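Local coordinates for protein protease LasA (PDB 3IT5) that is a secreted zinc endopeptidase that cleaves pentaglycine cross-links in staphylococcal peptidoglycan and takes part in degrading host elastin, at residues Ala1-Leu6 against Ser73-Asn78; Asn20-Asn25 against Ile144-Ser149; Ser38-Arg43 against Gly100-Asn105; Gly57-Arg60 against Gln66-Val69. All coordinates share one frame; numbering follows the deposited sequence.

Interaction 1: Ala1-Leu6 against Ser73-Asn78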
loop_
_atom_site.group_PDB
_atom_site.type_symbol
_atom_site.label_atom_id
_atom_site.label_comp_id
_atom_site.label_asym_id
_atom_site.label_seq_id
_atom_site.Cartn_x
_atom_site.Cartn_y
_atom_site.Cartn_z
ATOM N N ALA A 1 0.768 15.880 5.603
ATOM C CA ALA A 1 1.501 15.541 4.346
ATOM C C ALA A 1 2.878 14.961 4.674
ATOM O O ALA A 1 3.784 15.702 5.050
ATOM C CB ALA A 1 1.627 16.761 3.466
ATOM N N PRO A 2 3.042 13.630 4.523
ATOM C CA PRO A 2 4.240 12.933 5.006
ATOM C C PRO A 2 5.512 13.458 4.346
ATOM O O PRO A 2 5.460 13.867 3.185
ATOM C CB PRO A 2 4.007 11.482 4.573
ATOM C CG PRO A 2 2.577 11.398 4.156
ATOM C CD PRO A 2 2.190 12.751 3.704
ATOM N N PRO A 3 6.647 13.455 5.077
ATOM C CA PRO A 3 7.907 13.856 4.443
ATOM C C PRO A 3 8.174 13.020 3.191
ATOM O O PRO A 3 8.012 11.797 3.211
ATOM C CB PRO A 3 8.953 13.572 5.522
ATOM C CG PRO A 3 8.201 13.652 6.806
ATOM C CD PRO A 3 6.837 13.103 6.498
ATOM N N SER A 4 8.569 13.694 2.115
ATOM C CA SER A 4 8.751 13.071 0.805
ATOM C C SER A 4 9.848 11.996 0.749
ATOM O O SER A 4 9.945 11.264 -0.238
ATOM C CB SER A 4 9.028 14.154 -0.240
ATOM O OG SER A 4 10.259 14.802 0.026
ATOM N N ASN A 5 10.661 11.914 1.803
ATOM C CA ASN A 5 11.755 10.941 1.908
ATOM C C ASN A 5 11.494 9.847 2.958
ATOM O O ASN A 5 12.396 9.081 3.307
ATOM C CB ASN A 5 13.069 11.666 2.229
ATOM C CG ASN A 5 13.058 12.312 3.602
ATOM O OD1 ASN A 5 11.995 12.579 4.167
ATOM N ND2 ASN A 5 14.246 12.558 4.153
ATOM N N LEU A 6 10.260 9.791 3.458
ATOM C CA LEU A 6 9.887 8.859 4.526
ATOM C C LEU A 6 9.450 7.493 4.010
ATOM O O LEU A 6 9.710 6.471 4.652
ATOM C CB LEU A 6 8.785 9.460 5.412
ATOM C CG LEU A 6 8.287 8.651 6.621
ATOM C CD1 LEU A 6 9.423 8.278 7.583
ATOM C CD2 LEU A 6 7.199 9.406 7.353
ATOM N N SER A 73 6.913 9.450 14.219
ATOM C CA SER A 73 6.223 10.669 13.785
ATOM C C SER A 73 4.706 10.631 14.004
ATOM O O SER A 73 4.049 11.675 14.023
ATOM C CB SER A 73 6.515 10.953 12.312
ATOM O OG SER A 73 7.691 11.721 12.176
ATOM N N GLY A 74 4.159 9.429 14.170
ATOM C CA GLY A 74 2.712 9.241 14.191
ATOM C C GLY A 74 2.259 8.651 12.868
ATOM O O GLY A 74 1.352 7.812 12.833
ATOM N N TRP A 75 2.905 9.090 11.784
ATOM C CA TRP A 75 2.672 8.552 10.442
ATOM C C TRP A 75 2.746 7.033 10.448
ATOM O O TRP A 75 3.692 6.447 10.977
ATOM C CB TRP A 75 3.678 9.125 9.435
ATOM C CG TRP A 75 3.386 10.543 9.029
ATOM C CD1 TRP A 75 4.115 11.655 9.342
ATOM C CD2 TRP A 75 2.283 10.999 8.234
ATOM N NE1 TRP A 75 3.530 12.776 8.796
ATOM C CE2 TRP A 75 2.405 12.401 8.112
ATOM C CE3 TRP A 75 1.200 10.359 7.617
ATOM C CZ2 TRP A 75 1.483 13.177 7.398
ATOM C CZ3 TRP A 75 0.284 11.132 6.906
ATOM C CH2 TRP A 75 0.431 12.526 6.805
ATOM N N ALA A 76 1.735 6.398 9.863
ATOM C CA ALA A 76 1.648 4.944 9.879
ATOM C C ALA A 76 1.087 4.401 8.578
ATOM O O ALA A 76 0.396 5.102 7.840
ATOM C CB ALA A 76 0.798 4.473 11.061
ATOM N N THR A 77 1.379 3.137 8.306
ATOM C CA THR A 77 0.813 2.475 7.141
ATOM C C THR A 77 0.111 1.185 7.546
ATOM O O THR A 77 0.583 0.454 8.417
ATOM C CB THR A 77 1.877 2.214 6.055
ATOM O OG1 THR A 77 3.063 1.680 6.657
ATOM C CG2 THR A 77 2.222 3.508 5.329
ATOM N N ASN A 78 -1.034 0.931 6.924
ATOM C CA ASN A 78 -1.781 -0.292 7.166
ATOM C C ASN A 78 -1.705 -1.239 5.974
ATOM O O ASN A 78 -1.644 -0.802 4.826
ATOM C CB ASN A 78 -3.235 0.028 7.504
ATOM C CG ASN A 78 -3.883 -1.048 8.345
ATOM O OD1 ASN A 78 -3.623 -1.155 9.545
ATOM N ND2 ASN A 78 -4.732 -1.858 7.719
#
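Pro-2 lays its ring over one face of the Trp-75 indole, and this is the main fit between the N-terminal tail and the start of strand 75-83. CG of Pro-2 stands 3.6 Å from the centroid of the six-membered ring of Trp-75, 13° off the ring normal, which makes it a CH-pi contact. The pyrrolidine does not balance on CG alone: CD of Pro-2 comes within 3.6 Å of CH2 of Trp-75, and CA of Pro-2 sits above the same plane, nearer its rim. The two side chains cross at about a right angle.

Round this plateau the other bumps are smaller. Ala-1 brings its backbone N to the edge of the indole, 3.3 Å from CZ2 of Trp-75 and close to the ring plane. Pro-3 leans in obliquely, its CD 4.0 Å from NE1 of Trp-75. At the root of the side chain, CD2 of Leu-6 meets CB of Trp-75 at 4.1 Å. A backbone hydrogen bond from N of Leu-6 to O of Pro-3 closes the turn that brings Leu-6 back to the indole. Trp-75 holds CG anti to its carbonyl carbon (chi1 -76°), which swings the indole out toward the tail.

Tyr-127 and Leu-125 also pack on the indole. With no hydrogen bond across it, this is a proline-on-tryptophan CH-pi contact joining the N-terminal residues to the large antiparallel sheet, away from the zinc site.

Interaction 2: Asn20-Asn25 against Ile144-Ser149. With ZN (zinc ion), chain E.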
loop_
_atom_site.group_PDB
_atom_site.type_symbol
_atom_site.label_atom_id
_atom_site.label_comp_id
_atom_site.label_asym_id
_atom_site.label_seq_id
_atom_site.Cartn_x
_atom_site.Cartn_y
_atom_site.Cartn_z
ATOM N N ASN A 20 -4.230 0.193 -8.111
ATOM C CA ASN A 20 -5.549 0.641 -8.554
ATOM C C ASN A 20 -5.872 2.006 -7.940
ATOM O O ASN A 20 -5.046 2.569 -7.222
ATOM C CB ASN A 20 -6.630 -0.411 -8.243
ATOM C CG ASN A 20 -7.120 -0.365 -6.794
ATOM O OD1 ASN A 20 -6.496 0.247 -5.922
ATOM N ND2 ASN A 20 -8.249 -1.023 -6.537
ATOM N N GLY A 21 -7.064 2.528 -8.217
ATOM C CA GLY A 21 -7.462 3.853 -7.750
ATOM C C GLY A 21 -7.594 3.991 -6.243
ATOM O O GLY A 21 -7.924 3.027 -5.537
ATOM N N ALA A 22 -7.333 5.201 -5.757
ATOM C CA ALA A 22 -7.440 5.513 -4.340
ATOM C C ALA A 22 -8.869 5.347 -3.838
ATOM O O ALA A 22 -9.837 5.616 -4.558
ATOM C CB ALA A 22 -6.937 6.924 -4.063
ATOM N N HIS A 23 -8.988 4.891 -2.600
ATOM C CA HIS A 23 -10.285 4.664 -1.984
ATOM C C HIS A 23 -10.149 4.733 -0.476
ATOM O O HIS A 23 -9.033 4.772 0.051
ATOM C CB HIS A 23 -10.883 3.321 -2.428
ATOM C CG HIS A 23 -9.940 2.165 -2.314
ATOM N ND1 HIS A 23 -8.937 1.929 -3.230
ATOM C CD2 HIS A 23 -9.854 1.169 -1.402
ATOM C CE1 HIS A 23 -8.270 0.843 -2.882
ATOM N NE2 HIS A 23 -8.809 0.360 -1.778
ATOM N N SER A 24 -11.283 4.776 0.216
ATOM C CA SER A 24 -11.280 4.719 1.668
ATOM C C SER A 24 -10.997 3.283 2.083
ATOM O O SER A 24 -11.145 2.362 1.278
ATOM C CB SER A 24 -12.616 5.204 2.241
ATOM O OG SER A 24 -13.620 4.208 2.142
ATOM N N ASN A 25 -10.571 3.100 3.329
ATOM C CA ASN A 25 -10.309 1.775 3.885
ATOM C C ASN A 25 -11.458 0.792 3.645
ATOM O O ASN A 25 -11.232 -0.391 3.390
ATOM C CB ASN A 25 -10.021 1.894 5.383
ATOM C CG ASN A 25 -9.381 0.650 5.959
ATOM O OD1 ASN A 25 -8.371 0.162 5.450
ATOM N ND2 ASN A 25 -9.948 0.148 7.050
ATOM N N ILE A 144 1.325 11.180 -5.282
ATOM C CA ILE A 144 0.012 10.673 -5.672
ATOM C C ILE A 144 -1.047 11.782 -5.703
ATOM O O ILE A 144 -1.111 12.634 -4.808
ATOM C CB ILE A 144 -0.416 9.457 -4.791
ATOM C CG1 ILE A 144 -1.793 8.917 -5.197
ATOM C CG2 ILE A 144 -0.377 9.804 -3.311
ATOM C CD1 ILE A 144 -2.073 7.505 -4.681
ATOM N N ASN A 145 -1.836 11.788 -6.772
ATOM C CA ASN A 145 -3.031 12.610 -6.840
ATOM C C ASN A 145 -4.247 11.700 -6.750
ATOM O O ASN A 145 -4.352 10.703 -7.473
ATOM C CB ASN A 145 -3.068 13.432 -8.127
ATOM C CG ASN A 145 -4.063 14.583 -8.063
ATOM O OD1 ASN A 145 -3.828 15.587 -7.385
ATOM N ND2 ASN A 145 -5.167 14.453 -8.793
ATOM N N VAL A 146 -5.147 12.061 -5.845
ATOM C CA VAL A 146 -6.350 11.303 -5.541
ATOM C C VAL A 146 -7.493 11.642 -6.516
ATOM O O VAL A 146 -7.760 12.816 -6.791
ATOM C CB VAL A 146 -6.734 11.554 -4.048
ATOM C CG1 VAL A 146 -8.218 11.763 -3.843
ATOM C CG2 VAL A 146 -6.160 10.455 -3.146
ATOM N N GLY A 147 -8.151 10.602 -7.034
ATOM C CA GLY A 147 -9.282 10.744 -7.963
ATOM C C GLY A 147 -10.545 11.303 -7.321
ATOM O O GLY A 147 -10.536 11.678 -6.149
ATOM N N THR A 148 -11.637 11.341 -8.083
ATOM C CA THR A 148 -12.865 12.021 -7.637
ATOM C C THR A 148 -13.920 11.107 -6.995
ATOM O O THR A 148 -14.822 11.583 -6.302
ATOM C CB THR A 148 -13.505 12.863 -8.767
ATOM O OG1 THR A 148 -13.675 12.059 -9.941
ATOM C CG2 THR A 148 -12.620 14.054 -9.106
ATOM N N SER A 149 -13.805 9.805 -7.232
ATOM C CA SER A 149 -14.659 8.817 -6.573
ATOM C C SER A 149 -13.795 7.697 -6.017
ATOM O O SER A 149 -12.640 7.548 -6.420
ATOM C CB SER A 149 -15.703 8.256 -7.546
ATOM O OG SER A 149 -15.093 7.775 -8.733
HETATM ZN ZN ZN E . -8.442 -1.734 -1.095
HETATM O O HOH W 1 -9.242 7.471 -6.858
HETATM O O HOH W 2 -9.159 -3.704 -1.091
#
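Ala-22 and Val-146 make the direct side-chain contact here, CB of Ala-22 lying 3.7 Å from CG2 of Val-146, while the residues on either side of Ala-22 serve the zinc site.

Taken in order, Asn-20 comes first: its OD1 accepts from N of Asp-36, itself a zinc ligand. Gly-21 contributes its carbonyl, which receives a 2.7 Å hydrogen bond from ND1 of His-23. The donor lies in the carbonyl plane and the oxygen lies in the imidazole plane, so this bond fixes the rotation of the ring. Ala-22 then points its methyl toward the other segment. A water 3.0 Å from O of Ala-22 can donate to it, though other acceptors are in reach, and accepts a weak bond from N of Gly-147, a loose bridge.

His-23 turns the opposite way. Its CG sits between the backbone N and the carbonyl carbon (chi1 49°), and NE2 of His-23 binds the zinc at 2.2 Å, where a water at 2.1 Å, Asp-36 and His-122 are the other ligands. Gly-21 is thus a second-shell residue, and its carbonyl would be expected to make the imidazole a stronger donor to the metal. Farther on, Ser-24 N bonds to Asn-150, and OD1 of Asn-25 accepts from NE2 of His-122.

The loop runs from strand 16-19 to strand 34-38 of the large sheet, and here it meets the chain leaving strand 142-145 of the separate four-stranded sheet.

Interaction 3: Ser38-Arg43 against Gly100-Asn105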
loop_
_atom_site.group_PDB
_atom_site.type_symbol
_atom_site.label_atom_id
_atom_site.label_comp_id
_atom_site.label_asym_id
_atom_site.label_seq_id
_atom_site.Cartn_x
_atom_site.Cartn_y
_atom_site.Cartn_z
ATOM N N SER A 38 -1.155 -5.195 -6.949
ATOM C CA SER A 38 -0.891 -6.601 -7.186
ATOM C C SER A 38 0.033 -6.696 -8.386
ATOM O O SER A 38 -0.102 -5.919 -9.342
ATOM C CB SER A 38 -2.198 -7.343 -7.465
ATOM O OG SER A 38 -1.976 -8.727 -7.642
ATOM N N TYR A 39 0.976 -7.634 -8.339
ATOM C CA TYR A 39 1.874 -7.850 -9.472
ATOM C C TYR A 39 1.089 -8.028 -10.771
ATOM O O TYR A 39 1.334 -7.309 -11.740
ATOM C CB TYR A 39 2.818 -9.045 -9.241
ATOM C CG TYR A 39 3.437 -9.564 -10.529
ATOM C CD1 TYR A 39 4.379 -8.810 -11.222
ATOM C CD2 TYR A 39 3.059 -10.796 -11.062
ATOM C CE1 TYR A 39 4.936 -9.269 -12.416
ATOM C CE2 TYR A 39 3.608 -11.269 -12.256
ATOM C CZ TYR A 39 4.550 -10.500 -12.924
ATOM O OH TYR A 39 5.102 -10.952 -14.104
ATOM N N ASP A 40 0.139 -8.966 -10.773
ATOM C CA ASP A 40 -0.589 -9.339 -11.994
ATOM C C ASP A 40 -2.124 -9.300 -11.916
ATOM O O ASP A 40 -2.785 -9.498 -12.935
ATOM C CB ASP A 40 -0.123 -10.719 -12.500
ATOM C CG ASP A 40 -0.079 -11.776 -11.399
ATOM O OD1 ASP A 40 -0.455 -11.475 -10.243
ATOM O OD2 ASP A 40 0.351 -12.914 -11.690
ATOM N N TRP A 41 -2.676 -9.037 -10.727
ATOM C CA TRP A 41 -4.137 -9.042 -10.475
ATOM C C TRP A 41 -4.854 -10.321 -10.956
ATOM O O TRP A 41 -5.759 -10.257 -11.798
ATOM C CB TRP A 41 -4.808 -7.780 -11.049
ATOM C CG TRP A 41 -4.555 -6.541 -10.235
ATOM C CD1 TRP A 41 -3.539 -5.644 -10.403
ATOM C CD2 TRP A 41 -5.333 -6.064 -9.127
ATOM N NE1 TRP A 41 -3.631 -4.641 -9.465
ATOM C CE2 TRP A 41 -4.725 -4.873 -8.672
ATOM C CE3 TRP A 41 -6.487 -6.526 -8.477
ATOM C CZ2 TRP A 41 -5.228 -4.138 -7.594
ATOM C CZ3 TRP A 41 -6.989 -5.790 -7.401
ATOM C CH2 TRP A 41 -6.356 -4.613 -6.971
ATOM N N PRO A 42 -4.469 -11.487 -10.401
ATOM C CA PRO A 42 -4.899 -12.759 -10.961
ATOM C C PRO A 42 -6.148 -13.326 -10.276
ATOM O O PRO A 42 -6.786 -12.636 -9.474
ATOM C CB PRO A 42 -3.702 -13.654 -10.665
ATOM C CG PRO A 42 -3.207 -13.147 -9.322
ATOM C CD PRO A 42 -3.639 -11.696 -9.199
ATOM N N ARG A 43 -6.479 -14.574 -10.598
ATOM C CA ARG A 43 -7.549 -15.302 -9.924
ATOM C C ARG A 43 -7.045 -15.827 -8.580
ATOM O O ARG A 43 -5.833 -15.894 -8.353
ATOM C CB ARG A 43 -8.013 -16.478 -10.789
ATOM C CG ARG A 43 -9.491 -16.758 -10.692
ATOM C CD ARG A 43 -9.803 -18.242 -10.641
ATOM N NE ARG A 43 -11.034 -18.486 -9.888
ATOM C CZ ARG A 43 -12.129 -19.073 -10.369
ATOM N NH1 ARG A 43 -12.182 -19.517 -11.622
ATOM N NH2 ARG A 43 -13.180 -19.226 -9.578
ATOM N N GLY A 100 5.504 -10.169 4.718
ATOM C CA GLY A 100 4.855 -11.420 4.354
ATOM C C GLY A 100 4.516 -11.453 2.874
ATOM O O GLY A 100 5.330 -11.074 2.023
ATOM N N VAL A 101 3.307 -11.912 2.571
ATOM C CA VAL A 101 2.795 -11.919 1.202
ATOM C C VAL A 101 1.360 -11.429 1.225
ATOM O O VAL A 101 0.733 -11.415 2.290
ATOM C CB VAL A 101 2.845 -13.338 0.564
ATOM C CG1 VAL A 101 4.284 -13.751 0.249
ATOM C CG2 VAL A 101 2.177 -14.376 1.474
ATOM N N TYR A 102 0.835 -11.007 0.075
ATOM C CA TYR A 102 -0.608 -10.827 -0.018
ATOM C C TYR A 102 -1.263 -12.187 -0.240
ATOM O O TYR A 102 -0.642 -13.099 -0.788
ATOM C CB TYR A 102 -1.029 -9.760 -1.043
ATOM C CG TYR A 102 -0.628 -9.975 -2.489
ATOM C CD1 TYR A 102 -1.384 -10.788 -3.333
ATOM C CD2 TYR A 102 0.474 -9.312 -3.029
ATOM C CE1 TYR A 102 -1.030 -10.968 -4.670
ATOM C CE2 TYR A 102 0.835 -9.480 -4.367
ATOM C CZ TYR A 102 0.081 -10.307 -5.178
ATOM O OH TYR A 102 0.435 -10.477 -6.495
ATOM N N ALA A 103 -2.502 -12.330 0.221
ATOM C CA ALA A 103 -3.158 -13.639 0.266
ATOM C C ALA A 103 -3.597 -14.149 -1.108
ATOM O O ALA A 103 -4.121 -13.391 -1.931
ATOM C CB ALA A 103 -4.337 -13.609 1.241
ATOM N N GLY A 104 -3.365 -15.439 -1.343
ATOM C CA GLY A 104 -3.802 -16.110 -2.575
ATOM C C GLY A 104 -5.062 -16.937 -2.389
ATOM O O GLY A 104 -5.470 -17.675 -3.292
ATOM N N ASN A 105 -5.661 -16.839 -1.205
ATOM C CA ASN A 105 -6.959 -17.447 -0.938
ATOM C C ASN A 105 -7.884 -16.480 -0.200
ATOM O O ASN A 105 -7.460 -15.802 0.745
ATOM C CB ASN A 105 -6.816 -18.775 -0.184
ATOM C CG ASN A 105 -6.222 -18.605 1.193
ATOM O OD1 ASN A 105 -6.954 -18.462 2.173
ATOM N ND2 ASN A 105 -4.903 -18.614 1.283
HETATM O O HOH W 3 -0.664 -12.525 -7.657
#
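Beside the catalytic cleft of this M23 peptidase, the turn that follows strand 34-38 closes on Tyr-102, at the end of strand 98-102. The phenol oxygen is where they meet. OG of Ser-38 lies 3.2 Å from OH of Tyr-102, a weak hydrogen bond whose proton is not settled, since O of Pro-119 is a second candidate acceptor. The backbone N of Tyr-39 adds another weak bond to OH of Tyr-102, bent and 3.4 Å long. Both groups approach the ring obliquely.

A firmer link runs through water. One molecule, at the edge of the Tyr-102 ring and in its plane, accepts from OH of Tyr-102 at 2.6 Å and donates to OD1 of Asp-40 at 2.8 Å. The carboxylate and ring planes are turned 68° apart, and the water spans the gap between their oxygens. Tyr-102 gets its phenol there with chi1 at 60°, CG held between backbone N and carbonyl carbon.

Ser-38 has a second task: its OG accepts from the backbone N of Trp-41, at 3.2 Å, an ST motif that shapes the turn. CB of Ser-38 rests 3.5 Å above the plane of the Trp-41 indole, toward its rim. Trp-41 in turn meets the ring of His-120, an inferred proton donor/acceptor of the active site, with the two planes about 15° apart, and its NE1 bonds to O of Gln-18. Trp-17 packs edge-to-face with Tyr-102, whose side chain lies about 5 Å from that of His-81, the other inferred catalytic histidine.

Interaction 4: Gly57-Arg60 against Gln66-Val69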
loop_
_atom_site.group_PDB
_atom_site.type_symbol
_atom_site.label_atom_id
_atom_site.label_comp_id
_atom_site.label_asym_id
_atom_site.label_seq_id
_atom_site.Cartn_x
_atom_site.Cartn_y
_atom_site.Cartn_z
ATOM N N GLY A 57 9.641 1.915 11.304
ATOM C CA GLY A 57 8.702 2.020 12.414
ATOM C C GLY A 57 8.456 0.710 13.132
ATOM O O GLY A 57 9.226 -0.252 12.985
ATOM N N THR A 58 7.373 0.677 13.905
ATOM C CA THR A 58 7.052 -0.473 14.752
ATOM C C THR A 58 5.897 -1.289 14.179
ATOM O O THR A 58 4.873 -0.731 13.773
ATOM C CB THR A 58 6.687 -0.036 16.182
ATOM O OG1 THR A 58 7.674 0.874 16.678
ATOM C CG2 THR A 58 6.588 -1.240 17.127
ATOM N N VAL A 59 6.072 -2.609 14.183
ATOM C CA VAL A 59 5.058 -3.547 13.698
ATOM C C VAL A 59 4.018 -3.877 14.770
ATOM O O VAL A 59 4.349 -4.077 15.943
ATOM C CB VAL A 59 5.705 -4.867 13.182
ATOM C CG1 VAL A 59 4.633 -5.913 12.825
ATOM C CG2 VAL A 59 6.596 -4.592 11.980
ATOM N N ARG A 60 2.758 -3.898 14.350
ATOM C CA ARG A 60 1.694 -4.546 15.100
ATOM C C ARG A 60 1.078 -5.607 14.199
ATOM O O ARG A 60 0.572 -5.289 13.123
ATOM C CB ARG A 60 0.626 -3.535 15.539
ATOM C CG ARG A 60 -0.636 -4.160 16.179
ATOM C CD ARG A 60 -0.367 -4.657 17.605
ATOM N NE ARG A 60 -1.566 -4.921 18.416
ATOM C CZ ARG A 60 -2.740 -4.294 18.309
ATOM N NH1 ARG A 60 -2.925 -3.319 17.425
ATOM N NH2 ARG A 60 -3.741 -4.628 19.114
ATOM N N GLN A 66 -3.476 -9.038 8.734
ATOM C CA GLN A 66 -3.345 -7.579 8.851
ATOM C C GLN A 66 -2.161 -7.137 9.704
ATOM O O GLN A 66 -1.910 -7.700 10.777
ATOM C CB GLN A 66 -4.636 -6.939 9.374
ATOM C CG GLN A 66 -4.751 -5.451 9.039
ATOM C CD GLN A 66 -6.058 -4.813 9.476
ATOM O OE1 GLN A 66 -6.594 -3.949 8.777
ATOM N NE2 GLN A 66 -6.567 -5.214 10.638
ATOM N N VAL A 67 -1.462 -6.111 9.211
ATOM C CA VAL A 67 -0.241 -5.567 9.815
ATOM C C VAL A 67 -0.264 -4.042 9.712
ATOM O O VAL A 67 -0.744 -3.489 8.715
ATOM C CB VAL A 67 1.035 -6.099 9.092
ATOM C CG1 VAL A 67 2.287 -5.307 9.489
ATOM C CG2 VAL A 67 1.247 -7.581 9.377
ATOM N N ARG A 68 0.253 -3.374 10.742
ATOM C CA ARG A 68 0.445 -1.925 10.736
ATOM C C ARG A 68 1.909 -1.608 11.069
ATOM O O ARG A 68 2.503 -2.237 11.949
ATOM C CB ARG A 68 -0.518 -1.260 11.737
ATOM C CG ARG A 68 -0.343 0.252 11.978
ATOM C CD ARG A 68 -1.350 1.132 11.207
ATOM N NE ARG A 68 -2.706 0.578 11.163
ATOM C CZ ARG A 68 -3.686 0.853 12.022
ATOM N NH1 ARG A 68 -3.499 1.698 13.033
ATOM N NH2 ARG A 68 -4.872 0.281 11.862
ATOM N N VAL A 69 2.490 -0.649 10.350
ATOM C CA VAL A 69 3.838 -0.168 10.652
ATOM C C VAL A 69 3.732 1.290 11.099
ATOM O O VAL A 69 3.234 2.141 10.358
ATOM C CB VAL A 69 4.806 -0.335 9.446
ATOM C CG1 VAL A 69 6.214 0.156 9.793
ATOM C CG2 VAL A 69 4.860 -1.797 9.006
#
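Two backbone hydrogen bonds tie Arg-60 to Arg-68 as an antiparallel hydrogen-bonded pair. N of Arg-60 donates to O of Arg-68 at 2.9 Å, and N of Arg-68 returns a bond to O of Arg-60 at 3.1 Å. The guanidinium groups lead away from the pairing, and NE of Arg-68 bonds to OD1 of Asn-78.

Next along the ladder, Val-59 and Val-69 form a non-hydrogen-bonded pair, where CA-H...O contacts fill in: CA of Val-69 sits 3.3 Å from O of Thr-58, and CA of Val-59 is 3.4 Å from O of Arg-68.

On the valine face, CG1 of Val-59 touches CG1 of Val-67 at 4.1 Å, the two side chains crossing diagonally. CG2 of Val-59 meets CG2 of Val-69 more loosely, at 4.4 Å. CG1 of Val-69, anti to its own N (chi1 -179°), reaches over the backbone of Gly-57, 4.1 Å from C of Gly-57.

This beta hairpin is flanked in the large antiparallel sheet by strand 92-93, next to 57-63, and by strand 75-83, next to 66-70; Val-93 and Leu-99 pack against its valines.

In the fold
Interactions 1, 3 and 4 all reach the large antiparallel sheet, whereas interaction 2 joins the loop between two of its strands to the chain leaving the four-stranded sheet. Interactions 1 and 4 adjoin, centres 13 Å apart, because strands 66-70 and 75-83 are neighbours. Interactions 1 and 3 lie on opposite sides of the chain's centre, about 25 Å apart between centres. Interactions 2 and 3 meet where Asn-20 packs on Trp-41, between the zinc ligand His-23 and the surroundings of His-120; interaction 1 lies away from the active site. Along the chain, interaction 4 is nested within the loops closed by the other three, 3 is nested inside 2, and 1 crosses both 2 and 3.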